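Local structure of putative lipoprotein YerB (Bacillus subtilis, 2PSB) at residues A[27-41]-A[64-76]. The protein is a putative membrane lipoprotein of unknown biochemical function that interacts with PcrA. Numbering follows the deposited sequence.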
ATOM      1  N   VAL A  27     -13.231 -12.499  10.934  1.00 55.11           N
ATOM      2  CA  VAL A  27     -12.207 -11.686  10.290  1.00 54.87           C
ATOM      3  C   VAL A  27     -10.900 -11.806  11.056  1.00 53.68           C
ATOM      4  O   VAL A  27      -9.819 -11.699  10.484  1.00 53.39           O
ATOM      5  CB  VAL A  27     -12.613 -10.198  10.230  1.00 55.63           C
ATOM      6  CG1 VAL A  27     -12.625  -9.606  11.616  1.00 57.55           C
ATOM      7  CG2 VAL A  27     -11.657  -9.433   9.336  1.00 55.95           C
ATOM      8  N   THR A  28     -11.017 -12.041  12.358  1.00 53.08           N
ATOM      9  CA  THR A  28      -9.871 -12.190  13.248  1.00 51.49           C
ATOM     10  C   THR A  28      -8.879 -13.239  12.764  1.00 49.70           C
ATOM     11  O   THR A  28      -7.709 -13.226  13.153  1.00 51.21           O
ATOM     12  CB  THR A  28     -10.352 -12.558  14.675  1.00 51.66           C
ATOM     13  OG1 THR A  28     -10.850 -11.378  15.320  1.00 52.48           O
ATOM     14  CG2 THR A  28      -9.231 -13.166  15.498  1.00 51.97           C
ATOM     15  N   GLU A  29      -9.338 -14.149  11.917  1.00 46.78           N
ATOM     16  CA  GLU A  29      -8.454 -15.183  11.412  1.00 43.94           C
ATOM     17  C   GLU A  29      -8.190 -15.078   9.922  1.00 40.25           C
ATOM     18  O   GLU A  29      -7.456 -15.883   9.365  1.00 38.64           O
ATOM     19  CB  GLU A  29      -9.022 -16.554  11.750  1.00 46.33           C
ATOM     20  CG  GLU A  29      -8.922 -16.886  13.221  1.00 50.84           C
ATOM     21  CD  GLU A  29      -9.805 -18.053  13.605  1.00 53.40           C
ATOM     22  OE1 GLU A  29     -11.032 -17.853  13.745  1.00 53.41           O
ATOM     23  OE2 GLU A  29      -9.272 -19.173  13.751  1.00 55.22           O
ATOM     24  N   ARG A  30      -8.783 -14.080   9.275  1.00 37.57           N
ATOM     25  CA  ARG A  30      -8.581 -13.903   7.846  1.00 36.75           C
ATOM     26  C   ARG A  30      -7.167 -13.406   7.555  1.00 35.79           C
ATOM     27  O   ARG A  30      -6.779 -12.310   7.967  1.00 36.60           O
ATOM     28  CB  ARG A  30      -9.603 -12.929   7.275  1.00 36.66           C
ATOM     29  CG  ARG A  30      -9.623 -12.913   5.763  1.00 37.48           C
ATOM     30  CD  ARG A  30     -10.938 -12.349   5.254  1.00 38.18           C
ATOM     31  NE  ARG A  30     -11.175 -11.019   5.793  1.00 38.26           N
ATOM     32  CZ  ARG A  30     -12.337 -10.387   5.720  1.00 39.56           C
ATOM     33  NH1 ARG A  30     -13.377 -10.968   5.127  1.00 40.49           N
ATOM     34  NH2 ARG A  30     -12.464  -9.178   6.251  1.00 37.89           N
ATOM     35  N   ARG A  31      -6.395 -14.233   6.861  1.00 33.53           N
ATOM     36  CA  ARG A  31      -5.024 -13.894   6.512  1.00 32.12           C
ATOM     37  C   ARG A  31      -4.964 -12.670   5.602  1.00 31.12           C
ATOM     38  O   ARG A  31      -5.766 -12.528   4.682  1.00 29.88           O
ATOM     39  CB  ARG A  31      -4.366 -15.077   5.807  1.00 30.50           C
ATOM     40  CG  ARG A  31      -2.909 -14.868   5.517  1.00 30.25           C
ATOM     41  CD  ARG A  31      -2.290 -16.105   4.938  1.00 31.07           C
ATOM     42  NE  ARG A  31      -0.864 -15.923   4.690  1.00 32.50           N
ATOM     43  CZ  ARG A  31      -0.097 -16.813   4.080  1.00 34.36           C
ATOM     44  NH1 ARG A  31      -0.625 -17.948   3.654  1.00 31.10           N
ATOM     45  NH2 ARG A  31       1.194 -16.569   3.898  1.00 33.68           N
ATOM     46  N   PRO A  32      -4.006 -11.763   5.857  1.00 31.44           N
ATOM     47  CA  PRO A  32      -3.864 -10.561   5.034  1.00 30.35           C
ATOM     48  C   PRO A  32      -3.538 -10.909   3.583  1.00 28.94           C
ATOM     49  O   PRO A  32      -2.833 -11.887   3.309  1.00 28.44           O
ATOM     50  CB  PRO A  32      -2.706  -9.817   5.707  1.00 30.09           C
ATOM     51  CG  PRO A  32      -2.830 -10.224   7.142  1.00 31.76           C
ATOM     52  CD  PRO A  32      -3.094 -11.710   7.015  1.00 30.44           C
ATOM     53  N   VAL A  33      -4.075 -10.111   2.663  1.00 27.88           N
ATOM     54  CA  VAL A  33      -3.822 -10.262   1.233  1.00 27.26           C
ATOM     55  C   VAL A  33      -3.218  -8.927   0.777  1.00 26.74           C
ATOM     56  O   VAL A  33      -3.851  -7.878   0.900  1.00 27.14           O
ATOM     57  CB  VAL A  33      -5.139 -10.555   0.447  1.00 26.25           C
ATOM     58  CG1 VAL A  33      -4.864 -10.609  -1.056  1.00 25.40           C
ATOM     59  CG2 VAL A  33      -5.727 -11.899   0.897  1.00 27.71           C
ATOM     60  N   ALA A  34      -1.981  -8.980   0.287  1.00 27.02           N
ATOM     61  CA  ALA A  34      -1.256  -7.796  -0.190  1.00 26.23           C
ATOM     62  C   ALA A  34      -1.172  -7.804  -1.715  1.00 27.25           C
ATOM     63  O   ALA A  34      -0.503  -8.649  -2.301  1.00 27.58           O
ATOM     64  CB  ALA A  34       0.159  -7.764   0.403  1.00 23.25           C
ATOM     65  N   VAL A  35      -1.833  -6.844  -2.353  1.00 27.16           N
ATOM     66  CA  VAL A  35      -1.844  -6.767  -3.806  1.00 24.20           C
ATOM     67  C   VAL A  35      -1.019  -5.604  -4.360  1.00 27.30           C
ATOM     68  O   VAL A  35      -1.140  -4.459  -3.909  1.00 29.27           O
ATOM     69  CB  VAL A  35      -3.290  -6.616  -4.345  1.00 21.69           C
ATOM     70  CG1 VAL A  35      -3.298  -6.772  -5.846  1.00 20.71           C
ATOM     71  CG2 VAL A  35      -4.224  -7.607  -3.676  1.00 15.11           C
ATOM     72  N   VAL A  36      -0.174  -5.900  -5.340  1.00 28.45           N
ATOM     73  CA  VAL A  36       0.616  -4.851  -5.981  1.00 29.45           C
ATOM     74  C   VAL A  36      -0.320  -4.187  -6.979  1.00 29.11           C
ATOM     75  O   VAL A  36      -0.760  -4.816  -7.936  1.00 29.56           O
ATOM     76  CB  VAL A  36       1.802  -5.405  -6.745  1.00 29.16           C
ATOM     77  CG1 VAL A  36       2.395  -4.308  -7.627  1.00 32.76           C
ATOM     78  CG2 VAL A  36       2.841  -5.924  -5.764  1.00 29.25           C
ATOM     79  N   VAL A  37      -0.626  -2.916  -6.750  1.00 29.77           N
ATOM     80  CA  VAL A  37      -1.552  -2.203  -7.617  1.00 28.45           C
ATOM     81  C   VAL A  37      -0.924  -1.097  -8.470  1.00 28.12           C
ATOM     82  O   VAL A  37      -0.231  -0.199  -7.972  1.00 28.22           O
ATOM     83  CB  VAL A  37      -2.725  -1.624  -6.788  1.00 28.65           C
ATOM     84  CG1 VAL A  37      -3.677  -0.843  -7.686  1.00 29.35           C
ATOM     85  CG2 VAL A  37      -3.471  -2.753  -6.091  1.00 28.25           C
ATOM     86  N   ASN A  38      -1.194  -1.206  -9.766  1.00 28.00           N
ATOM     87  CA  ASN A  38      -0.743  -0.290 -10.812  1.00 26.67           C
ATOM     88  C   ASN A  38      -1.132   1.161 -10.474  1.00 27.54           C
ATOM     89  O   ASN A  38      -2.299   1.447 -10.204  1.00 25.01           O
ATOM     90  CB  ASN A  38      -1.419  -0.720 -12.124  1.00 25.96           C
ATOM     91  CG  ASN A  38      -0.718  -0.209 -13.380  1.00 28.15           C
ATOM     92  OD1 ASN A  38      -0.985  -0.705 -14.480  1.00 28.74           O
ATOM     93  ND2 ASN A  38       0.165   0.764 -13.234  1.00 26.69           N
ATOM     94  N   ASN A  39      -0.166   2.075 -10.468  1.00 27.30           N
ATOM     95  CA  ASN A  39      -0.511   3.468 -10.216  1.00 30.83           C
ATOM     96  C   ASN A  39      -0.072   4.355 -11.381  1.00 32.57           C
ATOM     97  O   ASN A  39       0.159   5.559 -11.226  1.00 33.92           O
ATOM     98  CB  ASN A  39       0.085   3.977  -8.904  1.00 30.32           C
ATOM     99  CG  ASN A  39      -0.389   5.382  -8.565  1.00 32.45           C
ATOM    100  OD1 ASN A  39      -1.583   5.689  -8.658  1.00 29.23           O
ATOM    101  ND2 ASN A  39       0.538   6.239  -8.173  1.00 29.64           N
ATOM    102  N   HIS A  40       0.059   3.743 -12.552  1.00 33.14           N
ATOM    103  CA  HIS A  40       0.412   4.482 -13.751  1.00 33.69           C
ATOM    104  C   HIS A  40      -0.852   5.260 -14.074  1.00 32.78           C
ATOM    105  O   HIS A  40      -1.953   4.743 -13.910  1.00 30.80           O
ATOM    106  CB  HIS A  40       0.752   3.529 -14.898  1.00 35.06           C
ATOM    107  CG  HIS A  40       1.037   4.223 -16.196  1.00 37.19           C
ATOM    108  ND1 HIS A  40       0.048   4.796 -16.969  1.00 38.28           N
ATOM    109  CD2 HIS A  40       2.202   4.453 -16.846  1.00 37.46           C
ATOM    110  CE1 HIS A  40       0.590   5.345 -18.040  1.00 37.15           C
ATOM    111  NE2 HIS A  40       1.896   5.153 -17.990  1.00 37.80           N
ATOM    112  N   PRO A  41      -0.715   6.514 -14.537  1.00 31.98           N
ATOM    113  CA  PRO A  41      -1.879   7.345 -14.869  1.00 31.33           C
ATOM    114  C   PRO A  41      -3.042   6.605 -15.541  1.00 32.59           C
ATOM    115  O   PRO A  41      -4.201   6.812 -15.180  1.00 33.02           O
ATOM    116  CB  PRO A  41      -1.279   8.426 -15.756  1.00 32.96           C
ATOM    117  CG  PRO A  41       0.084   8.633 -15.139  1.00 31.88           C
ATOM    118  CD  PRO A  41       0.544   7.206 -14.880  1.00 31.27           C
ATOM    119  N   ILE A  64       7.272   6.832 -11.941  1.00 42.22           N
ATOM    120  CA  ILE A  64       5.918   6.390 -11.645  1.00 39.33           C
ATOM    121  C   ILE A  64       5.924   5.585 -10.349  1.00 37.50           C
ATOM    122  O   ILE A  64       6.831   4.779 -10.109  1.00 35.91           O
ATOM    123  CB  ILE A  64       5.350   5.520 -12.792  1.00 41.38           C
ATOM    124  CG1 ILE A  64       5.149   6.382 -14.047  1.00 41.93           C
ATOM    125  CG2 ILE A  64       4.021   4.868 -12.373  1.00 36.91           C
ATOM    126  CD1 ILE A  64       3.979   7.363 -13.967  1.00 42.16           C
ATOM    127  N   THR A  65       4.917   5.820  -9.512  1.00 34.79           N
ATOM    128  CA  THR A  65       4.803   5.113  -8.245  1.00 33.20           C
ATOM    129  C   THR A  65       3.845   3.942  -8.382  1.00 33.96           C
ATOM    130  O   THR A  65       3.069   3.860  -9.333  1.00 33.15           O
ATOM    131  CB  THR A  65       4.270   6.010  -7.127  1.00 30.73           C
ATOM    132  OG1 THR A  65       3.000   6.528  -7.510  1.00 25.64           O
ATOM    133  CG2 THR A  65       5.222   7.147  -6.843  1.00 32.44           C
ATOM    134  N   ARG A  66       3.898   3.048  -7.408  1.00 32.41           N
ATOM    135  CA  ARG A  66       3.054   1.866  -7.414  1.00 31.39           C
ATOM    136  C   ARG A  66       2.609   1.593  -5.990  1.00 28.79           C
ATOM    137  O   ARG A  66       3.314   1.928  -5.041  1.00 26.79           O
ATOM    138  CB  ARG A  66       3.840   0.677  -7.978  1.00 29.65           C
ATOM    139  CG  ARG A  66       3.054  -0.611  -8.068  1.00 27.49           C
ATOM    140  CD  ARG A  66       3.290  -1.265  -9.412  1.00 28.53           C
ATOM    141  NE  ARG A  66       4.709  -1.459  -9.659  1.00 28.84           N
ATOM    142  CZ  ARG A  66       5.262  -1.483 -10.870  1.00 31.27           C
ATOM    143  NH1 ARG A  66       6.570  -1.673 -10.998  1.00 31.49           N
ATOM    144  NH2 ARG A  66       4.520  -1.294 -11.950  1.00 33.57           N
ATOM    145  N   PHE A  67       1.452   0.960  -5.856  1.00 28.48           N
ATOM    146  CA  PHE A  67       0.866   0.655  -4.554  1.00 28.11           C
ATOM    147  C   PHE A  67       0.953  -0.807  -4.130  1.00 26.34           C
ATOM    148  O   PHE A  67       1.051  -1.722  -4.960  1.00 27.77           O
ATOM    149  CB  PHE A  67      -0.632   0.982  -4.556  1.00 30.83           C
ATOM    150  CG  PHE A  67      -0.974   2.386  -4.976  1.00 30.42           C
ATOM    151  CD1 PHE A  67      -2.227   2.659  -5.520  1.00 30.01           C
ATOM    152  CD2 PHE A  67      -0.067   3.424  -4.831  1.00 31.65           C
ATOM    153  CE1 PHE A  67      -2.576   3.949  -5.919  1.00 31.11           C
ATOM    154  CE2 PHE A  67      -0.398   4.717  -5.227  1.00 33.26           C
ATOM    155  CZ  PHE A  67      -1.657   4.982  -5.774  1.00 33.59           C
ATOM    156  N   LEU A  68       0.901  -1.002  -2.818  1.00 24.72           N
ATOM    157  CA  LEU A  68       0.818  -2.324  -2.213  1.00 21.24           C
ATOM    158  C   LEU A  68      -0.403  -2.074  -1.334  1.00 21.29           C
ATOM    159  O   LEU A  68      -0.336  -1.289  -0.393  1.00 20.59           O
ATOM    160  CB  LEU A  68       2.017  -2.675  -1.331  1.00 19.23           C
ATOM    161  CG  LEU A  68       1.863  -4.079  -0.712  1.00 16.38           C
ATOM    162  CD1 LEU A  68       1.919  -5.160  -1.822  1.00 15.59           C
ATOM    163  CD2 LEU A  68       2.940  -4.323   0.317  1.00 13.36           C
ATOM    164  N   ALA A  69      -1.528  -2.681  -1.695  1.00 18.85           N
ATOM    165  CA  ALA A  69      -2.763  -2.529  -0.938  1.00 21.42           C
ATOM    166  C   ALA A  69      -2.960  -3.778  -0.094  1.00 21.64           C
ATOM    167  O   ALA A  69      -3.141  -4.884  -0.616  1.00 22.26           O
ATOM    168  CB  ALA A  69      -3.948  -2.326  -1.877  1.00 18.54           C
ATOM    169  N   ILE A  70      -2.921  -3.586   1.221  1.00 20.33           N
ATOM    170  CA  ILE A  70      -3.058  -4.686   2.156  1.00 19.27           C
ATOM    171  C   ILE A  70      -4.466  -4.749   2.724  1.00 20.18           C
ATOM    172  O   ILE A  70      -4.918  -3.825   3.410  1.00 20.01           O
ATOM    173  CB  ILE A  70      -2.019  -4.537   3.295  1.00 20.27           C
ATOM    174  CG1 ILE A  70      -0.618  -4.422   2.678  1.00 19.78           C
ATOM    175  CG2 ILE A  70      -2.121  -5.702   4.282  1.00 16.49           C
ATOM    176  CD1 ILE A  70       0.495  -4.414   3.697  1.00 19.10           C
ATOM    177  N   PHE A  71      -5.149  -5.849   2.405  1.00 21.97           N
ATOM    178  CA  PHE A  71      -6.518  -6.110   2.849  1.00 19.71           C
ATOM    179  C   PHE A  71      -6.517  -7.158   3.953  1.00 20.44           C
ATOM    180  O   PHE A  71      -5.740  -8.115   3.916  1.00 25.79           O
ATOM    181  CB  PHE A  71      -7.379  -6.643   1.701  1.00 19.42           C
ATOM    182  CG  PHE A  71      -7.342  -5.807   0.459  1.00 20.13           C
ATOM    183  CD1 PHE A  71      -6.278  -5.910  -0.433  1.00 22.47           C
ATOM    184  CD2 PHE A  71      -8.376  -4.924   0.174  1.00 22.56           C
ATOM    185  CE1 PHE A  71      -6.253  -5.154  -1.588  1.00 18.33           C
ATOM    186  CE2 PHE A  71      -8.364  -4.165  -0.978  1.00 19.01           C
ATOM    187  CZ  PHE A  71      -7.303  -4.273  -1.862  1.00 21.97           C
ATOM    188  N   GLN A  72      -7.397  -6.973   4.930  1.00 22.49           N
ATOM    189  CA  GLN A  72      -7.528  -7.905   6.043  1.00 23.42           C
ATOM    190  C   GLN A  72      -8.917  -7.773   6.654  1.00 25.91           C
ATOM    191  O   GLN A  72      -9.659  -8.749   6.703  1.00 27.76           O
ATOM    192  CB  GLN A  72      -6.461  -7.630   7.100  1.00 25.14           C
ATOM    193  CG  GLN A  72      -6.307  -8.711   8.163  1.00 26.37           C
ATOM    194  CD  GLN A  72      -7.511  -8.833   9.086  1.00 32.51           C
ATOM    195  OE1 GLN A  72      -8.030  -7.835   9.591  1.00 33.39           O
ATOM    196  NE2 GLN A  72      -7.944 -10.062   9.332  1.00 31.50           N
ATOM    197  N   SER A  73      -9.274  -6.568   7.104  1.00 26.76           N
ATOM    198  CA  SER A  73     -10.587  -6.346   7.725  1.00 28.35           C
ATOM    199  C   SER A  73     -11.698  -6.258   6.696  1.00 30.13           C
ATOM    200  O   SER A  73     -12.876  -6.367   7.034  1.00 30.76           O
ATOM    201  CB  SER A  73     -10.603  -5.051   8.533  1.00 25.57           C
ATOM    202  OG  SER A  73     -10.869  -3.958   7.671  1.00 21.07           O
ATOM    203  N   GLN A  74     -11.318  -6.018   5.448  1.00 33.03           N
ATOM    204  CA  GLN A  74     -12.277  -5.901   4.356  1.00 37.58           C
ATOM    205  C   GLN A  74     -11.675  -6.473   3.095  1.00 40.25           C
ATOM    206  O   GLN A  74     -10.618  -6.028   2.646  1.00 42.24           O
ATOM    207  CB  GLN A  74     -12.641  -4.440   4.080  1.00 38.91           C
ATOM    208  CG  GLN A  74     -13.491  -3.764   5.129  1.00 40.83           C
ATOM    209  CD  GLN A  74     -13.972  -2.405   4.660  1.00 43.76           C
ATOM    210  OE1 GLN A  74     -13.173  -1.547   4.281  1.00 44.49           O
ATOM    211  NE2 GLN A  74     -15.284  -2.204   4.675  1.00 44.70           N
HETATM  212  N   MSE A  75     -12.349  -7.459   2.516  1.00 42.85           N
HETATM  213  CA  MSE A  75     -11.867  -8.076   1.293  1.00 45.06           C
HETATM  214  C   MSE A  75     -12.573  -7.418   0.122  1.00 44.48           C
HETATM  215  O   MSE A  75     -13.762  -7.124   0.193  1.00 44.80           O
HETATM  216  CB  MSE A  75     -12.143  -9.581   1.306  1.00 48.89           C
HETATM  217  CG  MSE A  75     -11.260 -10.366   2.257  1.00 53.63           C
HETATM  218 SE   MSE A  75      -9.361 -10.134   1.915  1.00 63.36          SE
HETATM  219  CE  MSE A  75      -8.735  -9.922   3.722  1.00 59.20           C
ATOM    220  N   PRO A  76     -11.841  -7.163  -0.970  1.00 43.48           N
ATOM    221  CA  PRO A  76     -12.445  -6.528  -2.139  1.00 44.69           C
ATOM    222  C   PRO A  76     -13.057  -7.511  -3.130  1.00 45.61           C
ATOM    223  O   PRO A  76     -12.732  -8.699  -3.124  1.00 47.60           O
ATOM    224  CB  PRO A  76     -11.270  -5.776  -2.747  1.00 43.27           C
ATOM    225  CG  PRO A  76     -10.154  -6.745  -2.543  1.00 41.84           C
ATOM    226  CD  PRO A  76     -10.374  -7.233  -1.119  1.00 42.71           C
TER
HETATM  227  O   HOH W   1       2.795   1.433 -11.081  1.00 26.49           O
HETATM  228  O   HOH W   2       2.100   7.486 -10.196  1.00 67.54           O
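Arg30 presents NE and NH2 together to the backbone carbonyl of Gln72, both donating to the same Gln72 O, with NE 2.9 Å from that atom. Gln72 answers with its own side chain: its NE2 donates almost straight (174°) to a lone pair of Arg30 O, and a more bent bond of 2.7 Å joins Gln72 NE2 to Val27 O. These two bonds tie the 3-10 turn at 27-29 to the residue that follows strand 65-71. Val27 O has a second donor in Arg30 N, which reaches it from the opposite face. The chain of Met75, a selenomethionine, runs alongside Arg30 in the reverse direction, laying CG over one face of the guanidinium, while Met75 CE approaches Arg30 NE to 3.4 Å. Replacing Arg30 by an alanine removes both donors, which is likely to leave Gln72 O without its side-chain mates and to open a gap beside Met75.

Beyond this end, strands 33-37 and 65-71 pair antiparallel through six backbone hydrogen bonds, two at each of the hydrogen-bonded pairs Val33-Phe71, Val35-Ala69 and Val37-Phe67. At the far end, Asn39 ND2 donates to Thr65 OG1 at 2.6 Å, the acceptor lying in the amide plane; Thr65 OG1 also hydrogen-bonds to Glu57 OE1 of strand 54-59. With CG anti to the backbone N (chi1 -174°), the Asn39 amide stacks on the Phe67 ring, the planes 30° apart, and CB sits 3.8 Å from the ring centroid. Two waters bridge Asn39 and Thr65.

One face carries Ala34, Val36, Leu68 and Ile70, where Leu68 CD1 lies 3.9 Å from Ala34 CB and helix 87-94 packs against Leu68. On the other, Val35 CG2 meets Phe71 CE1 at 3.8 Å. Polar side-chain bonds to backbone and hydroxyl oxygens thus secure both ends of an apolar antiparallel strand pair in the interior of the DUF3048 N-terminal region.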